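Side-chain contacts in protein HI_1472 (Haemophilus influenzae, PDB 3PSH), which binds molybdate and tungstate in the periplasm and serves the MolBC ABC transporter in low-affinity molybdate import: residues L35-T38 and K39-V42; P61-E64 and N65-M68; F89-N92 and Y93-S96; L160-A163 and A164-R168; G199-T202 and G203-M206. All coordinates share one frame; numbering follows the deposited sequence.

Contact 1. Residues L35-T38 and K39-V42; sequences LDAT and KQIV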
loop_
_atom_site.group_PDB
_atom_site.type_symbol
_atom_site.label_atom_id
_atom_site.label_comp_id
_atom_site.label_asym_id
_atom_site.label_seq_id
_atom_site.Cartn_x
_atom_site.Cartn_y
_atom_site.Cartn_z
ATOM N N LEU A 35 10.175 10.186 0.894
ATOM C CA LEU A 35 11.339 10.721 0.155
ATOM C C LEU A 35 11.555 12.213 0.507
ATOM O O LEU A 35 12.545 12.814 -0.023
ATOM C CB LEU A 35 11.061 10.583 -1.352
ATOM C CG LEU A 35 11.064 9.187 -1.903
ATOM C CD1 LEU A 35 10.774 9.331 -3.392
ATOM C CD2 LEU A 35 12.427 8.390 -1.651
ATOM N N ASP A 36 10.737 12.779 1.410
ATOM C CA ASP A 36 10.811 14.233 1.857
ATOM C C ASP A 36 10.673 15.069 0.572
ATOM O O ASP A 36 11.413 16.066 0.412
ATOM C CB ASP A 36 12.184 14.641 2.480
ATOM C CG ASP A 36 12.077 15.858 3.447
ATOM O OD1 ASP A 36 10.962 16.366 3.714
ATOM O OD2 ASP A 36 13.175 16.319 3.899
ATOM N N ALA A 37 9.668 14.735 -0.265
ATOM C CA ALA A 37 9.455 15.404 -1.590
ATOM C C ALA A 37 8.227 16.308 -1.626
ATOM O O ALA A 37 7.910 16.895 -2.675
ATOM C CB ALA A 37 9.355 14.332 -2.783
ATOM N N THR A 38 7.554 16.535 -0.494
ATOM C CA THR A 38 6.228 17.238 -0.604
ATOM C C THR A 38 6.265 18.717 -1.003
ATOM O O THR A 38 5.299 19.248 -1.442
ATOM C CB THR A 38 5.388 17.116 0.663
ATOM O OG1 THR A 38 6.117 17.743 1.682
ATOM C CG2 THR A 38 5.202 15.611 1.027
ATOM N N LYS A 39 7.416 19.350 -0.853
ATOM C CA LYS A 39 7.520 20.740 -1.300
ATOM C C LYS A 39 7.468 20.817 -2.836
ATOM O O LYS A 39 7.313 21.893 -3.406
ATOM C CB LYS A 39 8.868 21.235 -0.952
ATOM C CG LYS A 39 9.085 21.704 0.444
ATOM C CD LYS A 39 10.609 21.733 0.614
ATOM C CE LYS A 39 11.024 21.437 2.056
ATOM N NZ LYS A 39 11.196 19.965 2.368
ATOM N N GLN A 40 7.720 19.698 -3.468
ATOM C CA GLN A 40 7.618 19.575 -4.951
ATOM C C GLN A 40 6.266 19.124 -5.456
ATOM O O GLN A 40 6.141 18.778 -6.601
ATOM C CB GLN A 40 8.737 18.687 -5.486
ATOM C CG GLN A 40 10.107 19.233 -5.130
ATOM C CD GLN A 40 11.170 18.180 -5.255
ATOM O OE1 GLN A 40 11.631 17.857 -6.356
ATOM N NE2 GLN A 40 11.476 17.519 -4.108
ATOM N N ILE A 41 5.263 19.079 -4.572
ATOM C CA ILE A 41 3.910 18.650 -5.006
ATOM C C ILE A 41 2.915 19.799 -4.786
ATOM O O ILE A 41 3.008 20.489 -3.775
ATOM C CB ILE A 41 3.501 17.486 -4.087
ATOM C CG1 ILE A 41 4.398 16.268 -4.439
ATOM C CG2 ILE A 41 1.999 17.094 -4.252
ATOM C CD1 ILE A 41 4.389 15.153 -3.297
ATOM N N VAL A 42 1.986 19.985 -5.713
ATOM C CA VAL A 42 1.018 21.067 -5.602
ATOM C C VAL A 42 -0.426 20.577 -5.738
ATOM O O VAL A 42 -1.359 21.398 -5.585
ATOM C CB VAL A 42 1.263 22.178 -6.621
ATOM C CG1 VAL A 42 2.644 22.835 -6.314
ATOM C CG2 VAL A 42 1.076 21.618 -8.004
HETATM O O HOH W 1 10.012 18.609 0.398
#
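T38, K39 and Q40 form a short 3-10 turn, with A37 just before it supplying the first acceptor. I41 N donates a hydrogen bond to T38 O at 3.1 Å and Q40 N one to A37 O at 2.9 Å, the i to i+3 pattern of such a turn. T38 suits this place because its two branches part company. OG1, between the backbone N and carbonyl carbon (chi1 62°), is engaged by the carboxylate of E62, while T38 CG2 lies 4.4 Å from CD1 of I41. That isoleucine, buried against helix 26-34 and strand 21-24, opens strand 41-44. K39 is exposed, and its chain bends at its outer torsions, bringing NZ back along the surface to within 3.8 Å of D36 OD1, a long salt bridge. A water draws this end together: it accepts from K39 NZ at 2.7 Å and from K39 N, and donates to the carbonyl O of D36. D36 takes a positive phi (57°) in the Schellman motif that ends helix 26-34, and the 3-10 turn then feeds strand 41-44, the helix-to-strand link of a Rossmann-like parallel alpha/beta lobe.

Contact 2. Residues P61-E64 and N65-M68; sequences PELE and NMAM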
loop_
_atom_site.group_PDB
_atom_site.type_symbol
_atom_site.label_atom_id
_atom_site.label_comp_id
_atom_site.label_asym_id
_atom_site.label_seq_id
_atom_site.Cartn_x
_atom_site.Cartn_y
_atom_site.Cartn_z
ATOM N N PRO A 61 1.391 17.449 7.484
ATOM C CA PRO A 61 0.303 18.467 7.648
ATOM C C PRO A 61 0.134 19.314 6.435
ATOM O O PRO A 61 -0.913 19.935 6.233
ATOM C CB PRO A 61 0.832 19.386 8.763
ATOM C CG PRO A 61 1.993 18.773 9.347
ATOM C CD PRO A 61 2.232 17.411 8.702
ATOM N N GLU A 62 1.197 19.399 5.639
ATOM C CA GLU A 62 1.128 20.216 4.396
ATOM C C GLU A 62 0.088 19.701 3.371
ATOM O O GLU A 62 -0.341 20.446 2.454
ATOM C CB GLU A 62 2.554 20.426 3.791
ATOM C CG GLU A 62 3.222 19.130 3.287
ATOM C CD GLU A 62 3.909 18.214 4.389
ATOM O OE1 GLU A 62 3.625 18.384 5.603
ATOM O OE2 GLU A 62 4.709 17.312 4.000
ATOM N N LEU A 63 -0.403 18.459 3.598
ATOM C CA LEU A 63 -1.434 17.927 2.731
ATOM C C LEU A 63 -2.808 18.634 2.905
ATOM O O LEU A 63 -3.624 18.592 2.018
ATOM C CB LEU A 63 -1.568 16.393 2.863
ATOM C CG LEU A 63 -0.329 15.557 2.582
ATOM C CD1 LEU A 63 -0.773 14.047 2.666
ATOM C CD2 LEU A 63 0.218 15.905 1.188
ATOM N N GLU A 64 -3.017 19.231 4.052
ATOM C CA GLU A 64 -4.306 19.771 4.452
ATOM C C GLU A 64 -4.812 20.887 3.528
ATOM O O GLU A 64 -6.001 20.948 3.237
ATOM C CB GLU A 64 -4.185 20.287 5.864
ATOM C CG GLU A 64 -5.557 20.639 6.520
ATOM C CD GLU A 64 -6.474 19.427 6.657
ATOM O OE1 GLU A 64 -6.250 18.539 7.492
ATOM O OE2 GLU A 64 -7.445 19.400 5.933
ATOM N N ASN A 65 -3.895 21.706 3.050
ATOM C CA ASN A 65 -4.265 22.836 2.132
ATOM C C ASN A 65 -3.842 22.572 0.689
ATOM O O ASN A 65 -3.852 23.465 -0.211
ATOM C CB ASN A 65 -3.623 24.127 2.649
ATOM C CG ASN A 65 -4.166 24.562 4.033
ATOM O OD1 ASN A 65 -3.396 25.035 4.861
ATOM N ND2 ASN A 65 -5.463 24.411 4.263
ATOM N N MET A 66 -3.448 21.325 0.420
ATOM C CA MET A 66 -3.136 20.925 -0.918
ATOM C C MET A 66 -4.361 20.955 -1.843
ATOM O O MET A 66 -5.468 20.448 -1.515
ATOM C CB MET A 66 -2.608 19.498 -0.901
ATOM C CG MET A 66 -1.586 19.064 -1.887
ATOM S SD MET A 66 -0.017 19.958 -2.121
ATOM C CE MET A 66 1.132 19.252 -0.979
ATOM N N ALA A 67 -4.201 21.576 -3.013
ATOM C CA ALA A 67 -5.198 21.436 -4.058
ATOM C C ALA A 67 -5.489 19.935 -4.477
ATOM O O ALA A 67 -4.567 19.092 -4.355
ATOM C CB ALA A 67 -4.742 22.214 -5.319
ATOM N N MET A 68 -6.695 19.635 -4.962
ATOM C CA MET A 68 -7.180 18.241 -5.308
ATOM C C MET A 68 -7.886 18.233 -6.639
ATOM O O MET A 68 -9.138 18.268 -6.727
ATOM C CB MET A 68 -8.126 17.783 -4.171
ATOM C CG MET A 68 -7.335 17.586 -2.894
ATOM S SD MET A 68 -8.450 17.233 -1.471
ATOM C CE MET A 68 -9.097 18.876 -1.063
HETATM O O HOH W 2 -1.524 22.330 4.958
HETATM O O HOH W 3 -5.947 18.804 0.720
#
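L63 and M66 carry the apolar side of this turn. CD2 of L63 lies 4.1 Å from CE of M66, the two chains meeting at a slant rather than running alongside. M66 can do this because its unbranched thioether chain is flexible: bends at chi2 (54°) and chi3 (89°) fold the methyl end back under the turn, where CE also comes within 3.9 Å of the carbonyl O of E62. The CB of M66 is closer still to the backbone, 3.2 Å from the O of L63.

Among the hydrogen bonds, the amide N of M66 donates to that same L63 oxygen at 3.2 Å. It follows the E64 N to P61 O bond, so two i to i+3 bonds hold the turn. P61 fits the start of such a segment, since it has no N-H to offer.

Water completes the polar side. One molecule donates to P61 O at 2.8 Å and accepts from N65 N; its bond to N65 OD1 is weak. Another lies 2.7 Å from L63 O and 2.8 Å from M66 O.

The carboxylates are held from outside the turn, E64 by a salt bridge to K49 of helix 48-52 and E62 by T38. M66 packs on I41 and V44 of strand 41-44, and L63 on W48, so the turn lies against this outermost strand of its sheet, beside helix 48-52.

Contact 3. Residues F89-N92 and Y93-S96; sequences FVTN and YAPS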
loop_
_atom_site.group_PDB
_atom_site.type_symbol
_atom_site.label_atom_id
_atom_site.label_comp_id
_atom_site.label_asym_id
_atom_site.label_seq_id
_atom_site.Cartn_x
_atom_site.Cartn_y
_atom_site.Cartn_z
ATOM N N PHE A 89 1.380 12.103 -11.521
ATOM C CA PHE A 89 1.482 10.662 -11.260
ATOM C C PHE A 89 0.086 10.130 -11.188
ATOM O O PHE A 89 -0.733 10.725 -10.548
ATOM C CB PHE A 89 2.117 10.390 -9.890
ATOM C CG PHE A 89 3.593 10.694 -9.851
ATOM C CD1 PHE A 89 4.555 9.650 -10.068
ATOM C CD2 PHE A 89 4.018 11.986 -9.561
ATOM C CE1 PHE A 89 5.977 9.980 -10.024
ATOM C CE2 PHE A 89 5.412 12.283 -9.488
ATOM C CZ PHE A 89 6.348 11.242 -9.675
ATOM N N VAL A 90 -0.133 9.034 -11.914
ATOM C CA VAL A 90 -1.453 8.368 -11.856
ATOM C C VAL A 90 -1.232 6.926 -11.410
ATOM O O VAL A 90 -0.127 6.372 -11.602
ATOM C CB VAL A 90 -2.213 8.424 -13.237
ATOM C CG1 VAL A 90 -2.418 9.945 -13.593
ATOM C CG2 VAL A 90 -1.532 7.599 -14.381
ATOM N N THR A 91 -2.311 6.262 -10.952
ATOM C CA THR A 91 -2.245 4.796 -10.680
ATOM C C THR A 91 -2.240 4.016 -12.021
ATOM O O THR A 91 -2.826 4.421 -13.037
ATOM C CB THR A 91 -3.405 4.427 -9.772
ATOM O OG1 THR A 91 -3.169 3.146 -9.143
ATOM C CG2 THR A 91 -4.752 4.513 -10.461
ATOM N N ASN A 92 -1.682 2.793 -11.951
ATOM C CA ASN A 92 -1.535 1.990 -13.110
ATOM C C ASN A 92 -2.830 1.646 -13.817
ATOM O O ASN A 92 -2.837 1.490 -15.000
ATOM C CB ASN A 92 -0.752 0.716 -12.801
ATOM C CG ASN A 92 -1.423 -0.094 -11.703
ATOM O OD1 ASN A 92 -1.580 0.387 -10.538
ATOM N ND2 ASN A 92 -1.949 -1.222 -12.092
ATOM N N TYR A 93 -3.947 1.534 -13.097
ATOM C CA TYR A 93 -5.186 1.179 -13.749
ATOM C C TYR A 93 -6.002 2.423 -14.113
ATOM O O TYR A 93 -7.222 2.316 -14.445
ATOM C CB TYR A 93 -5.963 0.211 -12.795
ATOM C CG TYR A 93 -6.399 0.815 -11.464
ATOM C CD1 TYR A 93 -7.587 1.588 -11.382
ATOM C CD2 TYR A 93 -5.698 0.563 -10.295
ATOM C CE1 TYR A 93 -7.993 2.180 -10.157
ATOM C CE2 TYR A 93 -6.101 1.163 -9.072
ATOM C CZ TYR A 93 -7.258 1.924 -9.001
ATOM O OH TYR A 93 -7.694 2.447 -7.826
ATOM N N ALA A 94 -5.378 3.630 -14.044
ATOM C CA ALA A 94 -6.143 4.909 -14.431
ATOM C C ALA A 94 -6.740 4.697 -15.811
ATOM O O ALA A 94 -6.053 4.226 -16.697
ATOM C CB ALA A 94 -5.242 6.129 -14.420
ATOM N N PRO A 95 -8.031 5.050 -15.960
ATOM C CA PRO A 95 -8.603 4.758 -17.298
ATOM C C PRO A 95 -7.800 5.468 -18.428
ATOM O O PRO A 95 -7.258 6.597 -18.231
ATOM C CB PRO A 95 -9.966 5.395 -17.241
ATOM C CG PRO A 95 -10.361 5.364 -15.675
ATOM C CD PRO A 95 -9.044 5.447 -14.962
ATOM N N SER A 96 -7.750 4.823 -19.596
ATOM C CA SER A 96 -7.061 5.396 -20.762
ATOM C C SER A 96 -7.665 6.773 -21.047
ATOM O O SER A 96 -6.884 7.681 -21.427
ATOM C CB SER A 96 -7.238 4.495 -21.992
ATOM O OG SER A 96 -6.615 3.273 -21.719
HETATM O O HOH W 4 -4.111 2.284 -17.284
#
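V90 sits near the end of strand 87-91, just ahead of a type I beta turn from T91 to A94 that carries the chain toward helix 96-103, a strand-to-helix link at the end of a parallel sheet in an alpha/beta fold. V90 CB lies 4.0 Å from A94 CB; the small alanine fits beside the branched valine as the chain doubles back.

T91 opens the turn, and its carbonyl O accepts the amide N of A94 at 2.9 Å, which closes it. Its side chain divides the labour: OG1, anti to the backbone N (chi1 -162°), is hydrogen-bonded to Q25 OE1, which leaves CG2 directed at the ring of Y93. A threonine thus meets a polar partner and an aromatic one at once.

N92 follows, its amide plane nearly perpendicular to the Y93 ring. Both ends of this buried amide are satisfied, OD1 by the hydroxyl of the molybdate-binding Y280 and ND2 by the carbonyl O of K122. This makes N92 a second-shell residue of the pocket, consistent with a part in positioning Y280. One water spans the turn, donating to N92 O and to A94 O. The side chain of Y93 is about 6 Å from the bound molybdate. Its CG sits between backbone N and carbonyl carbon (chi1 64°), which folds the ring back over the T91 methyl in a CH-pi contact: T91 CG2 stands 3.8 Å from the Y93 centroid, only 7° off the ring normal.

Contact 4. Residues L160-A163 and A164-R168; sequences LVKA and AFANR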
loop_
_atom_site.group_PDB
_atom_site.type_symbol
_atom_site.label_atom_id
_atom_site.label_comp_id
_atom_site.label_asym_id
_atom_site.label_seq_id
_atom_site.Cartn_x
_atom_site.Cartn_y
_atom_site.Cartn_z
ATOM N N LEU A 160 15.418 4.077 1.301
ATOM C CA LEU A 160 14.019 3.627 1.528
ATOM C C LEU A 160 13.821 2.194 1.013
ATOM O O LEU A 160 13.236 1.296 1.741
ATOM C CB LEU A 160 13.050 4.588 0.777
ATOM C CG LEU A 160 11.572 4.228 1.153
ATOM C CD1 LEU A 160 11.170 4.356 2.603
ATOM C CD2 LEU A 160 10.720 5.281 0.386
ATOM N N VAL A 161 14.406 1.880 -0.156
ATOM C CA VAL A 161 14.373 0.519 -0.671
ATOM C C VAL A 161 15.109 -0.438 0.294
ATOM O O VAL A 161 14.597 -1.519 0.623
ATOM C CB VAL A 161 15.007 0.442 -2.086
ATOM C CG1 VAL A 161 15.231 -1.055 -2.524
ATOM C CG2 VAL A 161 14.069 1.221 -3.132
ATOM N N LYS A 162 16.290 -0.044 0.710
ATOM C CA LYS A 162 17.105 -0.901 1.623
ATOM C C LYS A 162 16.312 -1.106 2.963
ATOM O O LYS A 162 16.198 -2.272 3.429
ATOM C CB LYS A 162 18.570 -0.314 1.845
ATOM C CG LYS A 162 19.443 -1.344 2.630
ATOM C CD LYS A 162 20.708 -0.831 3.356
ATOM C CE LYS A 162 21.096 -1.860 4.491
ATOM N NZ LYS A 162 19.983 -2.169 5.541
ATOM N N ALA A 163 15.730 -0.023 3.527
ATOM C CA ALA A 163 14.904 -0.169 4.736
ATOM C C ALA A 163 13.710 -1.106 4.491
ATOM O O ALA A 163 13.381 -1.965 5.382
ATOM C CB ALA A 163 14.446 1.128 5.279
ATOM N N ALA A 164 13.038 -1.002 3.324
ATOM C CA ALA A 164 11.829 -1.809 3.114
ATOM C C ALA A 164 12.069 -3.317 3.309
ATOM O O ALA A 164 11.180 -4.095 3.760
ATOM C CB ALA A 164 11.263 -1.564 1.637
ATOM N N PHE A 165 13.243 -3.709 2.824
ATOM C CA PHE A 165 13.588 -5.146 2.747
ATOM C C PHE A 165 14.519 -5.706 3.871
ATOM O O PHE A 165 14.909 -6.918 3.845
ATOM C CB PHE A 165 14.181 -5.501 1.353
ATOM C CG PHE A 165 13.202 -5.404 0.209
ATOM C CD1 PHE A 165 12.221 -6.426 -0.063
ATOM C CD2 PHE A 165 13.119 -4.187 -0.507
ATOM C CE1 PHE A 165 11.303 -6.243 -1.097
ATOM C CE2 PHE A 165 12.131 -4.002 -1.501
ATOM C CZ PHE A 165 11.268 -5.049 -1.785
ATOM N N ALA A 166 14.870 -4.823 4.798
ATOM C CA ALA A 166 15.908 -5.081 5.766
ATOM C C ALA A 166 15.517 -6.233 6.717
ATOM O O ALA A 166 16.412 -6.794 7.374
ATOM C CB ALA A 166 16.119 -3.827 6.558
ATOM N N ASN A 167 14.209 -6.510 6.874
ATOM C CA ASN A 167 13.760 -7.526 7.870
ATOM C C ASN A 167 13.303 -8.812 7.239
ATOM O O ASN A 167 12.802 -9.696 7.936
ATOM C CB ASN A 167 12.706 -6.950 8.848
ATOM C CG ASN A 167 13.277 -5.808 9.643
ATOM O OD1 ASN A 167 14.415 -5.879 10.147
ATOM N ND2 ASN A 167 12.531 -4.737 9.769
ATOM N N ARG A 168 13.338 -8.880 5.931
ATOM C CA ARG A 168 12.772 -10.043 5.239
ATOM C C ARG A 168 13.587 -11.320 5.612
ATOM O O ARG A 168 12.980 -12.387 5.841
ATOM C CB ARG A 168 12.865 -9.807 3.711
ATOM C CG ARG A 168 11.651 -9.023 3.271
ATOM C CD ARG A 168 10.488 -9.989 3.030
ATOM N NE ARG A 168 9.119 -9.430 2.754
ATOM C CZ ARG A 168 8.682 -9.197 1.492
ATOM N NH1 ARG A 168 9.503 -9.412 0.450
ATOM N NH2 ARG A 168 7.457 -8.823 1.275
#
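V161 and F165, one helical turn apart, bring CG1 of the valine to 4.3 Å from CD2 of the phenylalanine. The closer approach is to backbone: F165 CD2 comes within 3.3 Å of V161 O, which lies at the ring edge, near its plane. With CG anti to the carbonyl carbon (chi1 -68°), the ring is laid back along the preceding turn. A valine and a phenylalanine together give this side of the helix an apolar surface. On another side, A164 CB rests 3.5 Å from both L160 O and V161 O, as CB atoms in a helix do, and A166 CB lies equally near the carbonyl oxygens of K162 and A163. The long chain of exposed K162 brings K162 NZ to 4.3 Å from A166 CB.

The hydrogen bonds behind this packing record the helix coming to its end. A164 N still makes a regular alpha-helical bond to L160 O at 2.8 Å. F165 N then divides itself between V161 O and K162 O, both bonds weak, and A166 N bonds to A163 O at 3.3 Å. The i to i+4 pattern thus gives way to i to i+3 as the helix tightens.

Farther out, V161 packs on K141 and I144 of helix 132-151, and F165 rests against L286 of helix 283-297. L160 meets Y314 and F318 of helix 307-319. Helix 154-165 therefore ends amid three other helices, and R168, which pairs with E290, starts the next one, 168-175.

Contact 5. Residues G199-T202 and G203-M206; sequences GKYT and GLMM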
loop_
_atom_site.group_PDB
_atom_site.type_symbol
_atom_site.label_atom_id
_atom_site.label_comp_id
_atom_site.label_asym_id
_atom_site.label_seq_id
_atom_site.Cartn_x
_atom_site.Cartn_y
_atom_site.Cartn_z
ATOM N N GLY A 199 -3.475 -11.930 -6.234
ATOM C CA GLY A 199 -2.781 -10.870 -7.011
ATOM C C GLY A 199 -2.570 -9.612 -6.223
ATOM O O GLY A 199 -2.415 -8.490 -6.811
ATOM N N LYS A 200 -2.618 -9.725 -4.856
ATOM C CA LYS A 200 -2.490 -8.484 -4.095
ATOM C C LYS A 200 -1.402 -8.627 -3.021
ATOM O O LYS A 200 -1.255 -9.727 -2.441
ATOM C CB LYS A 200 -3.848 -8.224 -3.408
ATOM C CG LYS A 200 -4.983 -7.882 -4.369
ATOM C CD LYS A 200 -4.799 -6.436 -4.961
ATOM C CE LYS A 200 -5.411 -6.348 -6.328
ATOM N NZ LYS A 200 -5.100 -4.902 -6.828
ATOM N N TYR A 201 -0.830 -7.514 -2.584
ATOM C CA TYR A 201 0.203 -7.520 -1.471
ATOM C C TYR A 201 -0.340 -8.113 -0.089
ATOM O O TYR A 201 0.393 -8.763 0.684
ATOM C CB TYR A 201 0.828 -6.121 -1.238
ATOM C CG TYR A 201 1.763 -6.148 -0.052
ATOM C CD1 TYR A 201 2.926 -6.938 -0.087
ATOM C CD2 TYR A 201 1.374 -5.479 1.142
ATOM C CE1 TYR A 201 3.712 -7.063 1.066
ATOM C CE2 TYR A 201 2.103 -5.554 2.278
ATOM C CZ TYR A 201 3.300 -6.317 2.241
ATOM O OH TYR A 201 4.076 -6.504 3.349
ATOM N N THR A 202 -1.639 -7.878 0.141
ATOM C CA THR A 202 -2.327 -8.406 1.357
ATOM C C THR A 202 -1.863 -9.862 1.653
ATOM O O THR A 202 -1.343 -10.154 2.764
ATOM C CB THR A 202 -3.842 -8.338 1.177
ATOM O OG1 THR A 202 -4.256 -6.999 0.737
ATOM C CG2 THR A 202 -4.537 -8.698 2.508
ATOM N N GLY A 203 -2.017 -10.762 0.668
ATOM C CA GLY A 203 -1.746 -12.223 0.956
ATOM C C GLY A 203 -0.231 -12.429 1.149
ATOM O O GLY A 203 0.193 -13.390 1.789
ATOM N N LEU A 204 0.626 -11.579 0.516
ATOM C CA LEU A 204 2.089 -11.659 0.639
ATOM C C LEU A 204 2.493 -11.267 2.032
ATOM O O LEU A 204 3.360 -11.888 2.666
ATOM C CB LEU A 204 2.841 -10.785 -0.384
ATOM C CG LEU A 204 2.792 -11.477 -1.806
ATOM C CD1 LEU A 204 3.096 -10.459 -2.822
ATOM C CD2 LEU A 204 3.871 -12.531 -1.833
ATOM N N MET A 205 1.854 -10.219 2.554
ATOM C CA MET A 205 2.205 -9.812 3.954
ATOM C C MET A 205 1.874 -10.942 4.919
ATOM O O MET A 205 2.704 -11.264 5.757
ATOM C CB MET A 205 1.455 -8.560 4.408
ATOM C CG MET A 205 1.815 -8.108 5.852
ATOM S SD MET A 205 0.788 -6.564 6.187
ATOM C CE MET A 205 -0.822 -7.258 6.465
ATOM N N MET A 206 0.737 -11.579 4.660
ATOM C CA MET A 206 0.318 -12.720 5.496
ATOM C C MET A 206 1.334 -13.866 5.301
ATOM O O MET A 206 1.908 -14.384 6.308
ATOM C CB MET A 206 -1.057 -13.147 5.077
ATOM C CG MET A 206 -2.063 -12.045 5.478
ATOM S SD MET A 206 -3.688 -12.610 5.052
ATOM C CE MET A 206 -4.823 -11.240 5.548
#
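Y201 and M205 make the main aromatic contact, the phenol ring lying across the root of the methionine. Y201 CZ is 3.6 Å from M205 CB, and the ring also has the amide N of M205 over one face, displaced toward the rim. The sulfur joins in more loosely: M205 SD is 5.4 Å from the Y201 centroid and oblique to the ring, a Met-aromatic contact. CG of Y201 is anti to the backbone N (chi1 175°), which carries the ring toward the following turn; Y201 CD1 also touches L204 CB at 3.9 Å. Tyrosine suits the place by joining this apolar ring to a hydroxyl that reaches E290.

A second, apolar contact joins the methyl ends of T202 and M206, whose chains lie side by side. T202 CG2 meets CE of the extended M206 at 4.0 Å.

In the backbone, M205 N donates to Y201 O at 2.8 Å, and M206 N donates to T202 O at 3.2 Å. The bonds of G203 N to K200 O and of L204 N to Y201 O are weak.

Other polar ends are satisfied from outside, T202 OG1 by the carbonyl O of A277 and K200 NZ by that of L125. This first turn adjoins the molybdate pocket, T202 lying beside Y196 and K200 near G279. Around helix 201-208, Y201 and M205 pack on helix 283-297, L204 on helix 132-151, and T202 and M206 on strand 184-188.

Contacts 1 and 2 touch directly, T38 OG1 lying 2.7 Å from E62 OE2 and M66 SD 3.5 Å from I41 O. Contact 1 meets contact 4 through L35 CD2 and L160 CD2, 4.1 Å apart, and contact 4 meets contact 5 where R168 NH2 packs on Y201 CE1. Contacts 1 and 3 share one parallel sheet without touching, their centres 20 Å apart. The molybdate site lies nearest contacts 3 and 5, whose Y93 and K200 side chains are each about 6 Å from the bound ion; contact 5 lies on the opposite side of the chain's centre from contacts 1 and 2.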